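Local structure of metallo-beta-lactamase FIM-1 (Pseudomonas aeruginosa, 6V3Q) at residues 80-85 / 108-113; 100-105 / 116-121. The protein probably hydrolyses beta-lactams to substituted beta-amino acids with zinc as cofactor, as class B metallo-beta-lactamases do. One frame throughout, in Å; residues are numbered along the deposited sequence. Where two conformers were deposited one is given.

Contact 1: residues 80-85 / 108-113. With ZN (zinc ion), chain C.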
# COMPACT_ATOMS: atom_id res chain seq x y z
N THR A 80 16.86 -9.07 11.17
CA THR A 80 16.35 -10.43 11.05
C THR A 80 16.62 -11.08 9.69
O THR A 80 16.66 -12.31 9.61
CB THR A 80 14.85 -10.46 11.35
OG1 THR A 80 14.16 -9.57 10.47
CG2 THR A 80 14.60 -10.03 12.79
N HIS A 81 16.81 -10.29 8.63
CA HIS A 81 17.29 -10.82 7.36
C HIS A 81 17.68 -9.65 6.46
O HIS A 81 17.47 -8.48 6.80
CB HIS A 81 16.26 -11.72 6.67
CG HIS A 81 15.04 -11.01 6.18
ND1 HIS A 81 14.05 -10.55 7.02
CD2 HIS A 81 14.64 -10.69 4.92
CE1 HIS A 81 13.10 -9.98 6.31
NE2 HIS A 81 13.43 -10.05 5.04
N ALA A 82 18.27 -9.99 5.32
CA ALA A 82 18.91 -9.00 4.45
C ALA A 82 17.96 -8.59 3.31
O ALA A 82 18.19 -8.87 2.13
CB ALA A 82 20.23 -9.53 3.92
N HIS A 83 16.88 -7.93 3.70
CA HIS A 83 16.01 -7.20 2.80
C HIS A 83 15.93 -5.75 3.27
O HIS A 83 16.31 -5.43 4.40
CB HIS A 83 14.62 -7.83 2.71
CG HIS A 83 14.54 -8.99 1.76
ND1 HIS A 83 13.44 -9.80 1.67
CD2 HIS A 83 15.44 -9.46 0.86
CE1 HIS A 83 13.66 -10.73 0.75
NE2 HIS A 83 14.86 -10.55 0.25
N ASP A 84 15.44 -4.87 2.40
CA ASP A 84 15.52 -3.44 2.69
C ASP A 84 14.52 -2.97 3.75
O ASP A 84 14.68 -1.85 4.26
CB ASP A 84 15.34 -2.61 1.42
CG ASP A 84 14.22 -3.11 0.54
OD1 ASP A 84 13.07 -3.19 1.02
OD2 ASP A 84 14.49 -3.41 -0.64
N ASP A 85 13.52 -3.76 4.10
CA ASP A 85 12.67 -3.37 5.22
C ASP A 85 13.29 -3.72 6.57
O ASP A 85 12.79 -3.25 7.60
CB ASP A 85 11.28 -4.00 5.10
CG ASP A 85 11.33 -5.50 4.91
OD1 ASP A 85 12.31 -6.00 4.31
OD2 ASP A 85 10.38 -6.18 5.36
N ARG A 108 26.59 -11.61 4.31
CA ARG A 108 27.23 -11.98 3.05
C ARG A 108 26.40 -11.55 1.84
O ARG A 108 26.96 -11.14 0.82
CB ARG A 108 27.48 -13.49 3.01
CG ARG A 108 28.54 -13.97 3.99
CD ARG A 108 28.85 -15.43 3.73
NE ARG A 108 27.65 -16.25 3.78
CZ ARG A 108 27.52 -17.44 3.21
NH1 ARG A 108 28.54 -17.97 2.53
NH2 ARG A 108 26.38 -18.11 3.30
N MET A 109 25.08 -11.64 1.94
CA MET A 109 24.20 -11.34 0.82
C MET A 109 23.62 -9.93 0.86
O MET A 109 22.78 -9.59 0.01
CB MET A 109 23.05 -12.36 0.76
CG MET A 109 22.05 -12.24 1.89
SD MET A 109 20.66 -13.38 1.70
CE MET A 109 21.50 -14.96 1.84
N ALA A 110 24.04 -9.10 1.81
CA ALA A 110 23.58 -7.72 1.88
C ALA A 110 24.17 -6.87 0.74
O ALA A 110 23.43 -6.06 0.15
CB ALA A 110 23.92 -7.10 3.24
N PRO A 111 25.46 -7.00 0.41
CA PRO A 111 25.99 -6.24 -0.75
C PRO A 111 25.25 -6.50 -2.06
O PRO A 111 25.02 -5.55 -2.82
CB PRO A 111 27.45 -6.70 -0.82
CG PRO A 111 27.80 -7.01 0.57
CD PRO A 111 26.57 -7.62 1.17
N GLN A 112 24.89 -7.75 -2.33
CA GLN A 112 24.18 -8.06 -3.57
C GLN A 112 22.80 -7.42 -3.60
O GLN A 112 22.34 -6.98 -4.66
CB GLN A 112 24.06 -9.58 -3.74
CG GLN A 112 25.33 -10.25 -4.25
CD GLN A 112 25.18 -10.73 -5.69
OE1 GLN A 112 24.13 -11.23 -6.08
NE2 GLN A 112 26.24 -10.56 -6.47
N ASN A 113 22.13 -7.35 -2.45
CA ASN A 113 20.80 -6.76 -2.36
C ASN A 113 20.84 -5.25 -2.19
O ASN A 113 19.81 -4.66 -1.83
CB ASN A 113 20.03 -7.39 -1.19
CG ASN A 113 19.74 -8.87 -1.42
OD1 ASN A 113 19.62 -9.32 -2.56
ND2 ASN A 113 19.63 -9.62 -0.33
ZN ZN C . 12.06 -9.99 3.29
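Ala82 pushes its methyl group against Met109, CB lying 3.8 Å from Met109 CG, and this is the close-packed part of the contact. Ala82 is the middle residue of the His-X-His pair in the His-X-His-X-Asp motif of metallo-beta-lactamases, and its neighbours His81 and His83 both bind zinc. Met109 CG is set between its own backbone N and carbonyl carbon (chi1 70°), which places this methylene at the alanine, while Met109 also touches Arg147. Ala110 adds a looser apolar neighbour, its CB 4.5 Å from Ala82 CB. Both alanines are buried.

The Asn113 side is open by contrast, and the residue is exposed. Its ND2 reaches Ala82 O at 2.9 Å, but the N-H points well off the line (129°), so the bond is weak. The same nitrogen sits at the edge of the His83 ring, close to the ring plane and 4.4 Å from CD2.

On the metal side, the zinc ion is held by His81 NE2 at 2.2 Å and His83 ND1 at 2.1 Å, with His145 NE2 as a further ligand. Asp85, the last residue of the motif, has OD1 4.1 Å from the zinc ion and does not bind it. His83 NE2 is hydrogen-bonded to Asp179, a second-shell bond that, with the zinc on ND1, would limit rotation of the ring, and Asp148 accepts the N-H of Ala82. The chemistry therefore implies that 108-113 gives the motif mainly an apolar backing and one weak side-chain-to-backbone bond to Ala82 O, while Asp179 and Asp148 act from elsewhere in the chain.

Contact 2: residues 100-105 / 116-121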
# COMPACT_ATOMS: atom_id res chain seq x y z
N THR A 100 26.21 -3.14 15.50
CA THR A 100 25.22 -3.81 14.67
C THR A 100 25.57 -5.29 14.51
O THR A 100 26.74 -5.65 14.34
CB THR A 100 25.12 -3.15 13.30
OG1 THR A 100 26.38 -3.26 12.61
CG2 THR A 100 24.76 -1.68 13.44
N TYR A 101 24.54 -6.13 14.57
CA TYR A 101 24.69 -7.57 14.43
C TYR A 101 23.73 -8.09 13.37
O TYR A 101 22.64 -7.55 13.18
CB TYR A 101 24.42 -8.31 15.75
CG TYR A 101 25.38 -8.01 16.87
CD1 TYR A 101 26.42 -8.88 17.17
CD2 TYR A 101 25.24 -6.87 17.65
CE1 TYR A 101 27.30 -8.62 18.20
CE2 TYR A 101 26.11 -6.60 18.69
CZ TYR A 101 27.14 -7.48 18.96
OH TYR A 101 28.01 -7.21 19.99
N ALA A 102 24.14 -9.17 12.70
CA ALA A 102 23.26 -9.90 11.80
C ALA A 102 23.82 -11.30 11.62
O ALA A 102 24.98 -11.57 11.93
CB ALA A 102 23.11 -9.19 10.45
N ALA A 103 22.97 -12.19 11.12
CA ALA A 103 23.42 -13.53 10.78
C ALA A 103 24.52 -13.46 9.74
O ALA A 103 24.53 -12.57 8.89
CB ALA A 103 22.25 -14.37 10.26
N ALA A 104 25.47 -14.40 9.82
CA ALA A 104 26.59 -14.40 8.88
C ALA A 104 26.09 -14.43 7.44
O ALA A 104 26.63 -13.73 6.58
CB ALA A 104 27.51 -15.59 9.16
N ASP A 105 25.04 -15.21 7.19
CA ASP A 105 24.47 -15.27 5.85
C ASP A 105 23.84 -13.94 5.45
O ASP A 105 23.89 -13.55 4.28
CB ASP A 105 23.43 -16.38 5.78
CG ASP A 105 23.15 -16.82 4.36
OD1 ASP A 105 23.96 -16.48 3.47
OD2 ASP A 105 22.12 -17.49 4.13
N THR A 116 23.73 -2.17 3.17
CA THR A 116 24.94 -2.10 3.98
C THR A 116 24.95 -3.26 4.96
O THR A 116 23.97 -3.47 5.68
CB THR A 116 25.01 -0.77 4.73
OG1 THR A 116 25.02 0.31 3.79
CG2 THR A 116 26.27 -0.72 5.59
N PRO A 117 26.04 -4.03 5.03
CA PRO A 117 26.08 -5.16 5.96
C PRO A 117 26.21 -4.69 7.40
O PRO A 117 26.61 -3.56 7.69
CB PRO A 117 27.33 -5.93 5.52
CG PRO A 117 28.20 -4.89 4.91
CD PRO A 117 27.27 -3.93 4.23
N ALA A 118 25.86 -5.59 8.32
CA ALA A 118 26.12 -5.34 9.72
C ALA A 118 27.60 -5.52 10.02
O ALA A 118 28.34 -6.14 9.25
CB ALA A 118 25.28 -6.26 10.60
N GLU A 119 28.03 -4.96 11.15
CA GLU A 119 29.45 -4.96 11.47
C GLU A 119 29.91 -6.30 12.04
O GLU A 119 31.05 -6.71 11.79
CB GLU A 119 29.76 -3.83 12.45
CG GLU A 119 31.24 -3.64 12.74
CD GLU A 119 31.49 -2.56 13.77
OE1 GLU A 119 30.51 -2.07 14.37
OE2 GLU A 119 32.66 -2.21 14.00
N HIS A 120 29.06 -6.98 12.79
CA HIS A 120 29.42 -8.23 13.45
C HIS A 120 28.52 -9.36 12.99
O HIS A 120 27.32 -9.17 12.79
CB HIS A 120 29.33 -8.09 14.98
CG HIS A 120 30.30 -7.12 15.56
ND1 HIS A 120 29.91 -5.89 16.07
CD2 HIS A 120 31.64 -7.18 15.73
CE1 HIS A 120 30.98 -5.25 16.52
NE2 HIS A 120 32.04 -6.01 16.32
N ASP A 121 29.12 -10.54 12.81
CA ASP A 121 28.35 -11.75 12.58
C ASP A 121 27.91 -12.33 13.92
O ASP A 121 28.71 -12.42 14.86
CB ASP A 121 29.17 -12.79 11.81
CG ASP A 121 29.54 -12.33 10.42
OD1 ASP A 121 29.09 -11.24 10.02
OD2 ASP A 121 30.29 -13.06 9.73
O HOH W 1 27.98 -1.73 14.18
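The rings of Tyr101 and His120 meet obliquely across the parallel strands 99-102 and 120-121 of a beta-alpha-beta unit, on one side of the sheet, with centroids 5.3 Å apart and planes at 32°. Over one face of the tyrosine lies His120 ND1, 4.3 Å above the plane and shifted toward the rim. The imidazole has Glu119 CG above one of its faces, again toward the rim, and Thr100 O at its edge. Its ND1 is buried by the contact and has no polar partner in the model.

Helix 104-108 lies in the connection between the two strands. Thr100 O accepts the N-H of His120 at 3.1 Å, and His120 O in turn accepts that of Ala102 at 3.2 Å, almost in line with the carbonyl. On the other side of the sheet, beside the strands, Ala102 CB packs on Ala118 CB at 3.6 Å. Ala104 touches Asp121 at the start of the helix, and Asp121 OD1 takes a hydrogen bond from Asn107.

Thr100 OG1 stands between its backbone N and carbonyl carbon (chi1 62°), where it accepts the N-H of Glu119 at 2.8 Å and 160°. The extended Glu119 side chain crosses that of Thr100 at about a right angle, and Arg94 touches both. One water links the pair: it accepts from Thr100 N and from Thr100 OG1, and donates to Glu119 OE1 at 2.6 Å.

In the fold
From the N terminus the chain lays down four antiparallel strands and helix 56-68 before strand 74-78 leads into the zinc-binding turn 80-85. It passes helices 84-87 and 90-95 and returns to the sheet as strand 99-102. Helix 104-108 then leads to 108-113, where contact 1 closes its loop back on the zinc-binding turn. The chain goes on to 116-121, and contact 2 closes there on 100-105. The segments alternate, so the two loops cross. They also touch directly, with Ala110 CB 4.0 Å from Pro117 CA. Contact 2 places the short strand 120-121 at the edge of the seven-stranded sheet, beside 99-102, while contact 1 brings the connection between strands 99-102 and 120-121 against the metal site.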